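Local coordinates for protein paraflagellar rod component (Trypanosoma brucei, PDB 2Q0X) that is of unknown function but adopts an alpha/beta-hydrolase fold and is probably a component of the trypanosome's paraflagellar rod, at residues 13-18 against 29-33; 51-57 against 70-74; 226-230 against 286-290; 116-121 against 185-191; 39-45 against 109-115. All coordinates share one frame; numbering follows the deposited sequence.

Contact 1: 13-18 against 29-33; sequences VQGHLF and PVFMM
With chi1 at 73°, F18 swings its ring back beside its own backbone and over V30, whose CB sits above one ring face in a CH-pi contact, 4.0 Å from the centroid. M32 reaches the same ring from its rim: CG anti to its carbonyl carbon (chi1 -42°) and an extended chi2 carry SD to 3.6 Å from F18 CE1, a Met-aromatic contact, and the bend at chi3 then turns CE toward H16 CB. A flat phenyl suits this place because it offers a face to a branched valine and an edge to a polarisable sulfur. F31 points to the other face of the sheet, with L17. Its ring leans across the neighbouring strand until CZ lies 3.4 Å from G15 CA, an approach that glycine permits. V13 packs its CB against M33 CE at 3.7 Å, the flexible methionine chain bending to follow the valine. Four backbone hydrogen bonds tie the strands, H16 and M32 exchanging one pair and F18 and V30 the other, as in an antiparallel hairpin. Between those two pairs, L17 and F31 form the non-hydrogen-bonded pair, with L17 CD1 against F31 CB. F31 and M33 bond on to strand 69-73, helix 87-104 brings L97 against F18 and V30, and strand 13-21 pairs antiparallel with a strand of the second subunit, so the sheet continues through the dimer.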
# COMPACT_ATOMS: atom_id res chain seq x y z
N VAL A 13 -7.12 15.02 6.00
CA VAL A 13 -6.34 16.15 5.49
C VAL A 13 -6.46 16.24 3.98
O VAL A 13 -6.52 15.23 3.27
CB VAL A 13 -4.82 16.08 5.86
CG1 VAL A 13 -4.63 16.26 7.35
CG2 VAL A 13 -4.17 14.78 5.36
N GLN A 14 -6.50 17.48 3.51
CA GLN A 14 -6.60 17.78 2.09
C GLN A 14 -5.20 17.72 1.45
O GLN A 14 -4.18 18.10 2.05
CB GLN A 14 -7.22 19.16 1.88
CG GLN A 14 -7.69 19.45 0.48
CD GLN A 14 -8.33 20.82 0.36
OE1 GLN A 14 -7.73 21.82 0.73
NE2 GLN A 14 -9.56 20.87 -0.15
N GLY A 15 -5.18 17.27 0.20
CA GLY A 15 -3.93 17.19 -0.56
C GLY A 15 -4.27 16.70 -1.94
O GLY A 15 -5.44 16.55 -2.27
N HIS A 16 -3.23 16.46 -2.74
CA HIS A 16 -3.39 16.01 -4.11
C HIS A 16 -2.77 14.64 -4.27
O HIS A 16 -1.68 14.40 -3.79
CB HIS A 16 -2.76 16.99 -5.09
CG HIS A 16 -3.61 18.19 -5.38
ND1 HIS A 16 -3.77 19.22 -4.49
CD2 HIS A 16 -4.33 18.52 -6.48
CE1 HIS A 16 -4.56 20.14 -5.02
NE2 HIS A 16 -4.92 19.74 -6.22
N LEU A 17 -3.47 13.74 -4.93
CA LEU A 17 -3.00 12.38 -5.10
C LEU A 17 -2.71 12.14 -6.57
O LEU A 17 -3.50 12.52 -7.43
CB LEU A 17 -4.04 11.37 -4.62
CG LEU A 17 -3.58 9.91 -4.52
CD1 LEU A 17 -2.64 9.72 -3.34
CD2 LEU A 17 -4.80 9.01 -4.42
N PHE A 18 -1.58 11.52 -6.85
CA PHE A 18 -1.34 10.97 -8.17
C PHE A 18 -0.55 9.69 -8.07
O PHE A 18 -0.13 9.29 -6.98
CB PHE A 18 -0.65 11.99 -9.08
CG PHE A 18 0.79 12.23 -8.76
CD1 PHE A 18 1.14 13.08 -7.74
CD2 PHE A 18 1.79 11.61 -9.50
CE1 PHE A 18 2.47 13.32 -7.44
CE2 PHE A 18 3.12 11.83 -9.20
CZ PHE A 18 3.46 12.70 -8.16
N PRO A 29 1.43 5.39 -5.66
CA PRO A 29 0.75 6.57 -5.16
C PRO A 29 1.63 7.54 -4.40
O PRO A 29 2.48 7.15 -3.59
CB PRO A 29 -0.31 6.01 -4.21
CG PRO A 29 -0.39 4.60 -4.48
CD PRO A 29 0.97 4.19 -4.94
N VAL A 30 1.36 8.81 -4.65
CA VAL A 30 2.07 9.91 -4.05
C VAL A 30 1.01 10.90 -3.59
O VAL A 30 0.17 11.32 -4.38
CB VAL A 30 3.03 10.61 -5.08
CG1 VAL A 30 3.79 11.72 -4.39
CG2 VAL A 30 3.99 9.61 -5.76
N PHE A 31 1.07 11.26 -2.33
CA PHE A 31 0.16 12.25 -1.75
C PHE A 31 0.95 13.51 -1.39
O PHE A 31 1.83 13.46 -0.54
CB PHE A 31 -0.51 11.69 -0.49
CG PHE A 31 -1.56 12.58 0.08
CD1 PHE A 31 -1.38 13.18 1.31
CD2 PHE A 31 -2.75 12.80 -0.61
CE1 PHE A 31 -2.37 14.01 1.83
CE2 PHE A 31 -3.72 13.62 -0.10
CZ PHE A 31 -3.53 14.23 1.13
N MET A 32 0.61 14.63 -2.03
CA MET A 32 1.26 15.92 -1.79
C MET A 32 0.35 16.88 -1.00
O MET A 32 -0.83 17.00 -1.29
CB MET A 32 1.59 16.58 -3.12
CG MET A 32 2.16 15.63 -4.18
SD MET A 32 2.59 16.49 -5.69
CE MET A 32 1.01 16.99 -6.32
N MET A 33 0.93 17.59 -0.03
CA MET A 33 0.21 18.61 0.74
C MET A 33 0.96 19.93 0.66
O MET A 33 2.19 19.95 0.77
CB MET A 33 0.09 18.20 2.21
CG MET A 33 -0.66 16.93 2.41
SD MET A 33 -0.49 16.29 4.06
CE MET A 33 -1.51 17.43 4.93

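Contact 2: 51-57 against 70-74; sequences LLSFDYF and FVQVE
Q72 reaches from strand 70-73 to L52, in the loop that follows strand 40-44 of this alpha/beta-hydrolase fold and leads into helix 57-64. Its CB meets L51 CD2 at 3.7 Å. With CG anti to the carbonyl carbon (chi1 -66°) and the chain extended beyond it, the amide is carried up to the loop backbone. There OE1 accepts from L52 N over 2.6 Å, the donor tilted 22° from the carbonyl plane, while NE2 lies against L52 CD2. Glutamine suits this buried place: it spans from sheet to loop, and its uncharged carbonyl satisfies a main-chain N-H. The same OE1 lies near the rim of the F57 ring, whose plane stands almost perpendicular to the amide. F57 receives the edge of F70 on one face in a T-shaped pair, centroids 5.2 Å apart, and has F54 CB over its opposite face. Large rings fill the space between strand and helix start, where F57 N closes a type I turn by bonding to F54 O. The amide before that of L52, L51 N, is served by the carboxylate of E74, just past strand 69-73; its OE2 lies close to E74 OE2 of the second subunit, so one of the two may be protonated. L51 N gives E74 OE1 a nearly straight hydrogen bond of 3.0 Å, taken by the oxygen's anti lone pair.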
# COMPACT_ATOMS: atom_id res chain seq x y z
N LEU A 51 0.75 5.49 4.02
CA LEU A 51 0.55 6.92 3.96
C LEU A 51 0.00 7.38 5.30
O LEU A 51 -0.83 6.68 5.89
CB LEU A 51 -0.45 7.30 2.86
CG LEU A 51 -0.07 7.12 1.39
CD1 LEU A 51 -1.23 7.59 0.49
CD2 LEU A 51 1.29 7.81 1.06
N LEU A 52 0.47 8.53 5.77
CA LEU A 52 0.11 9.07 7.09
C LEU A 52 0.35 8.08 8.23
O LEU A 52 -0.44 7.98 9.17
CB LEU A 52 -1.36 9.58 7.12
CG LEU A 52 -1.72 10.85 6.35
CD1 LEU A 52 -3.27 11.05 6.42
CD2 LEU A 52 -0.98 12.07 6.87
N SER A 53 1.47 7.36 8.14
CA SER A 53 1.84 6.35 9.15
C SER A 53 1.85 6.93 10.56
O SER A 53 1.48 6.27 11.52
CB SER A 53 3.23 5.77 8.86
OG SER A 53 3.48 4.63 9.67
N PHE A 54 2.33 8.17 10.66
CA PHE A 54 2.32 8.90 11.92
C PHE A 54 1.23 9.95 11.88
O PHE A 54 1.20 10.77 10.97
CB PHE A 54 3.68 9.55 12.18
CG PHE A 54 4.76 8.55 12.40
CD1 PHE A 54 5.13 8.19 13.68
CD2 PHE A 54 5.35 7.91 11.31
CE1 PHE A 54 6.11 7.23 13.88
CE2 PHE A 54 6.34 6.97 11.50
CZ PHE A 54 6.72 6.62 12.80
N ASP A 55 0.36 9.90 12.88
CA ASP A 55 -0.70 10.87 13.04
C ASP A 55 -0.10 12.28 13.03
O ASP A 55 -0.66 13.17 12.38
CB ASP A 55 -1.52 10.61 14.33
CG ASP A 55 -2.46 9.40 14.22
OD1 ASP A 55 -2.53 8.78 13.14
OD2 ASP A 55 -3.14 9.05 15.21
N TYR A 56 1.04 12.48 13.69
CA TYR A 56 1.66 13.81 13.75
C TYR A 56 2.08 14.43 12.41
O TYR A 56 2.27 15.63 12.35
CB TYR A 56 2.82 13.88 14.77
CG TYR A 56 4.17 13.41 14.27
CD1 TYR A 56 4.95 14.23 13.43
CD2 TYR A 56 4.69 12.19 14.64
CE1 TYR A 56 6.16 13.83 12.98
CE2 TYR A 56 5.91 11.78 14.18
CZ TYR A 56 6.65 12.61 13.35
OH TYR A 56 7.89 12.20 12.88
N PHE A 57 2.20 13.64 11.36
CA PHE A 57 2.40 14.15 10.00
C PHE A 57 1.38 15.21 9.56
O PHE A 57 1.71 16.08 8.75
CB PHE A 57 2.32 12.99 8.99
CG PHE A 57 3.53 12.12 8.94
CD1 PHE A 57 4.59 12.26 9.84
CD2 PHE A 57 3.60 11.11 7.98
CE1 PHE A 57 5.71 11.43 9.74
CE2 PHE A 57 4.72 10.29 7.90
CZ PHE A 57 5.77 10.45 8.77
N PHE A 70 4.74 18.94 1.97
CA PHE A 70 4.93 17.64 2.61
C PHE A 70 4.41 16.58 1.63
O PHE A 70 3.25 16.61 1.25
CB PHE A 70 4.20 17.55 3.96
CG PHE A 70 4.61 16.35 4.79
CD1 PHE A 70 3.72 15.30 5.02
CD2 PHE A 70 5.89 16.26 5.31
CE1 PHE A 70 4.08 14.19 5.76
CE2 PHE A 70 6.27 15.14 6.05
CZ PHE A 70 5.35 14.09 6.26
N VAL A 71 5.31 15.70 1.19
CA VAL A 71 4.99 14.68 0.20
C VAL A 71 5.30 13.31 0.79
O VAL A 71 6.32 13.15 1.45
CB VAL A 71 5.81 14.84 -1.09
CG1 VAL A 71 5.47 13.73 -2.10
CG2 VAL A 71 5.59 16.24 -1.72
N GLN A 72 4.39 12.36 0.53
CA GLN A 72 4.46 10.99 1.02
C GLN A 72 4.30 10.01 -0.12
O GLN A 72 3.43 10.18 -0.96
CB GLN A 72 3.33 10.75 2.00
CG GLN A 72 3.44 11.55 3.25
CD GLN A 72 2.22 11.40 4.14
OE1 GLN A 72 2.08 10.41 4.86
NE2 GLN A 72 1.32 12.38 4.07
N VAL A 73 5.14 8.98 -0.13
CA VAL A 73 5.08 7.93 -1.14
C VAL A 73 5.08 6.63 -0.37
O VAL A 73 5.76 6.51 0.66
CB VAL A 73 6.28 7.99 -2.16
CG1 VAL A 73 7.63 7.78 -1.48
CG2 VAL A 73 6.11 6.99 -3.33
N GLU A 74 4.34 5.64 -0.86
CA GLU A 74 4.46 4.30 -0.31
C GLU A 74 5.52 3.52 -1.07
O GLU A 74 5.44 3.39 -2.28
CB GLU A 74 3.11 3.58 -0.31
CG GLU A 74 2.22 4.08 0.82
CD GLU A 74 0.78 3.55 0.75
OE1 GLU A 74 0.07 3.66 1.80
OE2 GLU A 74 0.38 3.03 -0.35

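Contact 3: 226-230 against 286-290; sequences PLLLM and AILQF
Strand 227-230 and helix 286-290 run nearly antiparallel, at 166°, with their axes 10.0 Å apart, and no hydrogen bond joins them, so the gap is filled mainly by apolar side chains. L228 and F290 carry most of the contact. The CB of L228 stands over the centre of the F290 ring, 3.7 Å from the centroid and only 6° off the ring normal, an almost ideal CH-pi placement. F290 has CG anti to its own backbone nitrogen (chi1 169°), which directs the phenyl from the helix onto the strand and lays it flat over the leucine. The two side chains slide past each other in opposite directions: while the ring covers L228 CB, L228 CD2 turns back to the helix, 3.8 Å from F290 CB and 3.7 Å from A286 O. A leucine fits because its branch can reach beside the ring as well as under it. At the ring's far end CZ comes 3.7 Å from P226 O, near the ring plane, and touches the proline CB, so the ring rim reaches the residue just before the strand. Toward the other end M230 SD meets I287 CG1 at 4.1 Å, the two side chains crossing at about a right angle. A286, with only a methyl on the side facing the strand, lets L228 CD2 reach its carbonyl oxygen. I287 and L288 also touch helix 57-64, so the C-terminal helix 280-299 packs at once on the sheet and on a neighbouring helix. Such layering of helices on a central, largely parallel sheet is typical of the alpha/beta-hydrolase fold.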
# COMPACT_ATOMS: atom_id res chain seq x y z
N PRO A 226 23.31 18.68 5.27
CA PRO A 226 22.95 18.59 6.67
C PRO A 226 21.99 17.42 7.01
O PRO A 226 21.06 17.09 6.26
CB PRO A 226 22.33 19.95 6.96
CG PRO A 226 22.94 20.88 5.95
CD PRO A 226 23.01 20.02 4.72
N LEU A 227 22.27 16.80 8.16
CA LEU A 227 21.65 15.57 8.56
C LEU A 227 21.07 15.74 9.97
O LEU A 227 21.74 16.27 10.86
CB LEU A 227 22.69 14.46 8.54
CG LEU A 227 22.29 13.11 9.12
CD1 LEU A 227 21.17 12.56 8.31
CD2 LEU A 227 23.53 12.19 9.13
N LEU A 228 19.79 15.38 10.14
CA LEU A 228 19.19 15.20 11.46
C LEU A 228 18.98 13.72 11.64
O LEU A 228 18.29 13.09 10.86
CB LEU A 228 17.86 15.97 11.58
CG LEU A 228 17.00 15.79 12.85
CD1 LEU A 228 17.74 16.28 14.11
CD2 LEU A 228 15.61 16.51 12.72
N LEU A 229 19.62 13.16 12.65
CA LEU A 229 19.36 11.80 13.12
C LEU A 229 18.42 11.86 14.33
O LEU A 229 18.70 12.55 15.32
CB LEU A 229 20.67 11.10 13.53
CG LEU A 229 21.61 10.71 12.39
CD1 LEU A 229 22.74 9.91 12.97
CD2 LEU A 229 20.87 9.91 11.30
N MET A 230 17.30 11.15 14.21
CA MET A 230 16.30 11.09 15.26
C MET A 230 16.29 9.70 15.82
O MET A 230 15.87 8.76 15.17
CB MET A 230 14.92 11.45 14.71
CG MET A 230 14.87 12.81 14.03
SD MET A 230 13.28 13.10 13.25
CE MET A 230 12.26 13.42 14.69
N ALA A 286 11.65 19.32 16.57
CA ALA A 286 13.01 19.01 16.13
C ALA A 286 13.16 19.14 14.59
O ALA A 286 14.16 19.65 14.09
CB ALA A 286 13.42 17.59 16.58
N ILE A 287 12.15 18.69 13.86
CA ILE A 287 12.18 18.78 12.40
C ILE A 287 12.12 20.25 11.95
O ILE A 287 12.90 20.65 11.11
CB ILE A 287 11.05 17.96 11.74
CG1 ILE A 287 11.34 16.47 11.91
CG2 ILE A 287 10.89 18.28 10.25
CD1 ILE A 287 10.16 15.57 11.60
N LEU A 288 11.20 21.02 12.52
CA LEU A 288 11.04 22.44 12.19
C LEU A 288 12.30 23.26 12.51
O LEU A 288 12.71 24.09 11.71
CB LEU A 288 9.85 23.04 12.93
CG LEU A 288 8.45 22.82 12.34
CD1 LEU A 288 7.41 23.38 13.30
CD2 LEU A 288 8.34 23.49 10.98
N GLN A 289 12.86 23.03 13.70
CA GLN A 289 14.05 23.75 14.17
C GLN A 289 15.27 23.40 13.33
O GLN A 289 16.07 24.25 13.01
CB GLN A 289 14.30 23.43 15.66
CG GLN A 289 15.49 24.19 16.30
CD GLN A 289 15.14 25.62 16.73
OE1 GLN A 289 14.13 26.20 16.30
NE2 GLN A 289 15.98 26.20 17.59
N PHE A 290 15.41 22.13 12.97
CA PHE A 290 16.46 21.69 12.07
C PHE A 290 16.36 22.39 10.70
O PHE A 290 17.32 22.94 10.20
CB PHE A 290 16.37 20.17 11.88
CG PHE A 290 17.23 19.64 10.77
CD1 PHE A 290 16.66 19.14 9.61
CD2 PHE A 290 18.60 19.66 10.88
CE1 PHE A 290 17.47 18.66 8.57
CE2 PHE A 290 19.40 19.18 9.83
CZ PHE A 290 18.81 18.68 8.69

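Contact 4: 116-121 against 185-191; sequences STGTQL and IPITPAR
Q120 OE1 is gripped by two nitrogens of R191, NH2 at 2.9 Å and NE at 3.0 Å, a side-on hold in which both donors converge on one oxygen. In this alpha/beta-hydrolase fold the segment 116-121 leads from strand 110-115 into helix 119-128, and R191 reaches it from helix 189-193. S116 sits in the sharp turn between that strand and helix with a positive phi, consistent with the fold's nucleophile elbow, and its OG touches I185 CG2 at 3.7 Å. The two bonds to Q120 are not equivalent: NH2 comes in the carbonyl plane on a lone pair, whereas NE stands above that plane. Arginine bends at chi2 and chi3 (-73° and -60°), curling the guanidinium back against the helix start. The amide replies in kind, as Q120 NE2 donates to R191 O at 3.2 Å, so the two side chains lie antiparallel. Glutamine can do this because it holds an acceptor and a donor on one flat group. L121 CD2 covers one face of the guanidinium, and T117 O lies at its edge, where NH2 makes only a weak bond. D90 in helix 87-104 forms a salt bridge to NH1, and S77 OG hydrogen-bonds the same NH1; this probably keeps the buried arginine charged. Away from this polar knot, T117 CG2 packs against I185 CG2 and I187 CD1, the threonine presenting its methyl to the isoleucines and its hydroxyl to water. That hydroxyl joins two waters: T117 OG1 donates to one at 2.7 Å, which donates a hydrogen bond to P186 O, and accepts from the other, itself bound by R191 NH1 at 2.7 Å.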
# COMPACT_ATOMS: atom_id res chain seq x y z
N SER A 116 12.08 4.16 9.85
CA SER A 116 12.16 2.69 9.83
C SER A 116 13.13 2.16 8.74
O SER A 116 14.22 2.72 8.56
CB SER A 116 10.74 2.10 9.67
OG SER A 116 10.76 0.71 9.86
N THR A 117 12.75 1.12 7.99
CA THR A 117 13.60 0.60 6.91
C THR A 117 13.65 1.48 5.63
O THR A 117 14.35 1.14 4.66
CB THR A 117 13.23 -0.85 6.55
OG1 THR A 117 11.91 -0.90 6.00
CG2 THR A 117 13.36 -1.79 7.80
N GLY A 118 12.90 2.60 5.63
CA GLY A 118 12.99 3.60 4.58
C GLY A 118 14.36 4.23 4.51
O GLY A 118 14.81 4.66 3.44
N THR A 119 15.04 4.27 5.65
CA THR A 119 16.39 4.77 5.72
C THR A 119 17.37 4.01 4.83
O THR A 119 18.36 4.59 4.36
CB THR A 119 16.93 4.86 7.16
OG1 THR A 119 17.11 3.55 7.68
CG2 THR A 119 16.04 5.63 8.07
N GLN A 120 17.14 2.71 4.64
CA GLN A 120 17.93 1.91 3.70
C GLN A 120 17.94 2.52 2.31
O GLN A 120 18.96 2.45 1.59
CB GLN A 120 17.33 0.52 3.58
CG GLN A 120 18.22 -0.47 2.81
CD GLN A 120 17.69 -1.87 2.79
OE1 GLN A 120 16.48 -2.08 2.86
NE2 GLN A 120 18.59 -2.85 2.66
N LEU A 121 16.79 3.04 1.89
CA LEU A 121 16.64 3.63 0.58
C LEU A 121 17.39 4.95 0.49
O LEU A 121 17.91 5.29 -0.56
CB LEU A 121 15.16 3.81 0.24
CG LEU A 121 14.27 2.56 0.35
CD1 LEU A 121 12.94 2.83 -0.34
CD2 LEU A 121 14.94 1.31 -0.21
N ILE A 185 12.04 -5.79 13.01
CA ILE A 185 11.11 -4.97 12.25
C ILE A 185 10.65 -5.80 11.04
O ILE A 185 11.45 -6.55 10.48
CB ILE A 185 11.82 -3.67 11.81
CG1 ILE A 185 12.12 -2.79 13.05
CG2 ILE A 185 10.99 -2.90 10.77
CD1 ILE A 185 13.07 -1.66 12.77
N PRO A 186 9.36 -5.70 10.65
CA PRO A 186 8.91 -6.44 9.46
C PRO A 186 9.64 -6.06 8.17
O PRO A 186 9.75 -4.88 7.83
CB PRO A 186 7.42 -6.11 9.38
CG PRO A 186 7.03 -5.68 10.73
CD PRO A 186 8.24 -4.99 11.30
N ILE A 187 10.14 -7.07 7.47
CA ILE A 187 11.01 -6.88 6.32
C ILE A 187 11.03 -8.13 5.44
O ILE A 187 10.98 -9.26 5.96
CB ILE A 187 12.45 -6.51 6.77
CG1 ILE A 187 13.34 -6.12 5.58
CG2 ILE A 187 13.09 -7.66 7.57
CD1 ILE A 187 14.56 -5.29 5.96
N THR A 188 11.07 -7.94 4.12
CA THR A 188 11.13 -9.07 3.21
C THR A 188 12.58 -9.53 3.06
O THR A 188 13.49 -8.71 3.15
CB THR A 188 10.50 -8.77 1.82
OG1 THR A 188 11.18 -7.68 1.19
CG2 THR A 188 9.03 -8.45 1.95
N PRO A 189 12.80 -10.84 2.86
CA PRO A 189 14.16 -11.30 2.55
C PRO A 189 14.79 -10.54 1.37
O PRO A 189 15.98 -10.21 1.43
CB PRO A 189 13.97 -12.79 2.22
CG PRO A 189 12.73 -13.19 2.96
CD PRO A 189 11.84 -11.96 2.98
N ALA A 190 14.00 -10.24 0.35
CA ALA A 190 14.49 -9.52 -0.82
C ALA A 190 15.04 -8.14 -0.46
O ALA A 190 15.98 -7.68 -1.08
CB ALA A 190 13.41 -9.39 -1.87
N ARG A 191 14.46 -7.48 0.53
CA ARG A 191 14.99 -6.19 0.98
C ARG A 191 16.32 -6.34 1.74
O ARG A 191 17.21 -5.51 1.60
CB ARG A 191 13.95 -5.41 1.80
CG ARG A 191 12.92 -4.69 0.92
CD ARG A 191 13.53 -3.45 0.22
NE ARG A 191 14.05 -2.46 1.17
CZ ARG A 191 13.31 -1.53 1.79
NH1 ARG A 191 12.01 -1.41 1.57
NH2 ARG A 191 13.89 -0.69 2.65
O HOH W 1 10.65 -3.29 5.92
O HOH W 2 11.21 0.31 3.54

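Contact 5: 39-45 against 109-115; sequences RCVLWVG and EVALFAT
V41, A111 and F113 form the apolar centre on one face of these paired strands, V41 CG1 lying 3.7 Å from F113 CB and V41 CG2 against the small A111 CB. On the other face L42 CD2 meets L112 CD2 at 4.0 Å, with C40 beside V110 and V44 beside A114. Branched residues suit a strand inside a sheet, and the small A114 lets helix 119-128 pack against this face. Working outward, W43 turns the edge of its indole toward the face of F113 in a T-shaped pair, centroids 5.2 Å apart and planes at 65°; W43 CD1 lies over that face, 3.8 Å from F113 CD1. With chi1 at 174°, the indole extends along the strand so that NE1 reaches T115 OG1 at 2.9 Å, close to the ring plane. T115 also bonds E49, which gives the hydroxyl a second partner. The backbones run in parallel, joined by six hydrogen bonds from C40 N to E109 O up to T115 N to V44 O. At the opposite end R39 and E109 lie side by side; R39 NH1 makes a salt bridge to E109 OE1 over 3.1 Å, meeting the oxygen from above the carboxylate plane. Neither charge depends on that bridge alone, since R39 also pairs with D67 and D295 and makes a cation-pi contact with W68, and E109 binds R298 and T136. The chemistry therefore implies an apolar strand pair whose polar side chains are confined to its two ends, one a charged network and the other a W43–T115 hydrogen bond extended to E49.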
# COMPACT_ATOMS: atom_id res chain seq x y z
N ARG A 39 9.50 23.97 -2.37
CA ARG A 39 10.40 22.91 -1.96
C ARG A 39 9.61 21.98 -1.06
O ARG A 39 8.59 22.38 -0.53
CB ARG A 39 11.61 23.47 -1.20
CG ARG A 39 11.24 24.36 -0.03
CD ARG A 39 12.44 24.98 0.61
NE ARG A 39 12.10 25.72 1.82
CZ ARG A 39 13.00 26.27 2.63
NH1 ARG A 39 14.30 26.20 2.36
NH2 ARG A 39 12.59 26.93 3.72
N CYS A 40 10.08 20.75 -0.88
CA CYS A 40 9.30 19.77 -0.14
C CYS A 40 10.12 18.88 0.78
O CYS A 40 11.27 18.55 0.50
CB CYS A 40 8.46 18.89 -1.09
SG CYS A 40 9.39 17.83 -2.25
N VAL A 41 9.49 18.48 1.88
CA VAL A 41 9.91 17.30 2.61
C VAL A 41 9.24 16.07 1.98
O VAL A 41 8.03 16.04 1.80
CB VAL A 41 9.54 17.41 4.09
CG1 VAL A 41 9.87 16.10 4.82
CG2 VAL A 41 10.28 18.60 4.71
N LEU A 42 10.05 15.07 1.61
CA LEU A 42 9.59 13.84 1.04
C LEU A 42 9.85 12.70 2.02
O LEU A 42 11.01 12.42 2.38
CB LEU A 42 10.31 13.56 -0.27
CG LEU A 42 10.05 12.22 -0.97
CD1 LEU A 42 8.56 12.01 -1.20
CD2 LEU A 42 10.86 12.12 -2.30
N TRP A 43 8.77 12.02 2.38
CA TRP A 43 8.81 10.92 3.33
C TRP A 43 8.69 9.55 2.65
O TRP A 43 7.82 9.33 1.82
CB TRP A 43 7.70 11.07 4.37
CG TRP A 43 7.62 9.88 5.28
CD1 TRP A 43 8.42 9.63 6.36
CD2 TRP A 43 6.73 8.77 5.17
NE1 TRP A 43 8.08 8.44 6.92
CE2 TRP A 43 7.05 7.88 6.21
CE3 TRP A 43 5.70 8.43 4.29
CZ2 TRP A 43 6.36 6.69 6.41
CZ3 TRP A 43 5.03 7.25 4.49
CH2 TRP A 43 5.37 6.39 5.53
N VAL A 44 9.57 8.64 3.03
CA VAL A 44 9.48 7.24 2.68
C VAL A 44 9.71 6.43 3.97
O VAL A 44 10.50 6.81 4.83
CB VAL A 44 10.49 6.87 1.49
CG1 VAL A 44 11.90 6.92 1.90
CG2 VAL A 44 10.16 5.52 0.92
N GLY A 45 9.00 5.34 4.11
CA GLY A 45 9.02 4.58 5.35
C GLY A 45 9.32 3.12 5.15
O GLY A 45 9.79 2.67 4.08
N GLU A 109 14.05 22.31 -3.96
CA GLU A 109 14.89 21.43 -3.15
C GLU A 109 14.04 20.43 -2.43
O GLU A 109 12.83 20.57 -2.34
CB GLU A 109 15.79 22.22 -2.19
CG GLU A 109 15.12 23.34 -1.46
CD GLU A 109 16.02 24.01 -0.43
OE1 GLU A 109 15.80 25.19 -0.15
OE2 GLU A 109 16.91 23.37 0.12
N VAL A 110 14.69 19.37 -1.97
CA VAL A 110 14.02 18.25 -1.35
C VAL A 110 14.78 17.93 -0.08
O VAL A 110 16.00 17.69 -0.11
CB VAL A 110 13.97 17.02 -2.27
CG1 VAL A 110 13.43 15.78 -1.50
CG2 VAL A 110 13.14 17.30 -3.53
N ALA A 111 14.04 17.95 1.04
CA ALA A 111 14.48 17.38 2.30
C ALA A 111 13.98 15.93 2.35
O ALA A 111 12.77 15.68 2.41
CB ALA A 111 13.95 18.21 3.48
N LEU A 112 14.90 14.96 2.31
CA LEU A 112 14.52 13.55 2.37
C LEU A 112 14.34 13.11 3.82
O LEU A 112 15.24 13.28 4.64
CB LEU A 112 15.56 12.64 1.71
CG LEU A 112 15.34 12.13 0.28
CD1 LEU A 112 16.45 11.13 -0.11
CD2 LEU A 112 13.99 11.48 0.14
N PHE A 113 13.18 12.52 4.11
CA PHE A 113 12.79 12.11 5.44
C PHE A 113 12.43 10.62 5.39
O PHE A 113 11.51 10.21 4.68
CB PHE A 113 11.60 13.00 5.86
CG PHE A 113 11.00 12.70 7.21
CD1 PHE A 113 9.69 13.06 7.46
CD2 PHE A 113 11.73 12.09 8.23
CE1 PHE A 113 9.08 12.79 8.69
CE2 PHE A 113 11.15 11.83 9.47
CZ PHE A 113 9.82 12.18 9.69
N ALA A 114 13.18 9.79 6.10
CA ALA A 114 12.88 8.36 6.15
C ALA A 114 12.71 7.93 7.57
O ALA A 114 13.41 8.38 8.45
CB ALA A 114 13.97 7.53 5.49
N THR A 115 11.72 7.05 7.77
CA THR A 115 11.53 6.35 9.01
C THR A 115 11.72 4.87 8.78
O THR A 115 11.55 4.38 7.66
CB THR A 115 10.10 6.58 9.57
OG1 THR A 115 9.13 6.27 8.55
CG2 THR A 115 9.94 8.02 10.07

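Overall arrangement
Contacts 1, 2, 3 and 5 all reach one mixed eight-stranded sheet, and contact 4 lies beyond the end of its strand 110-115. Contact 1 is the outer hairpin; contact 2 adds strand 69-73 beside 26-33, with centres about 10 Å apart; contact 5 follows through strand 40-44, and contact 2 is nested in the chain loop it closes. Contacts 4 and 3 come later along the chain, on opposite sides of its centre, centres about 22 Å apart. I287 of contact 3 still packs on F113 of contact 5 and Y56 of contact 2. Contacts 1 and 2 also touch the second subunit, which joins the core sheet at its hairpin edge, strand 13-21.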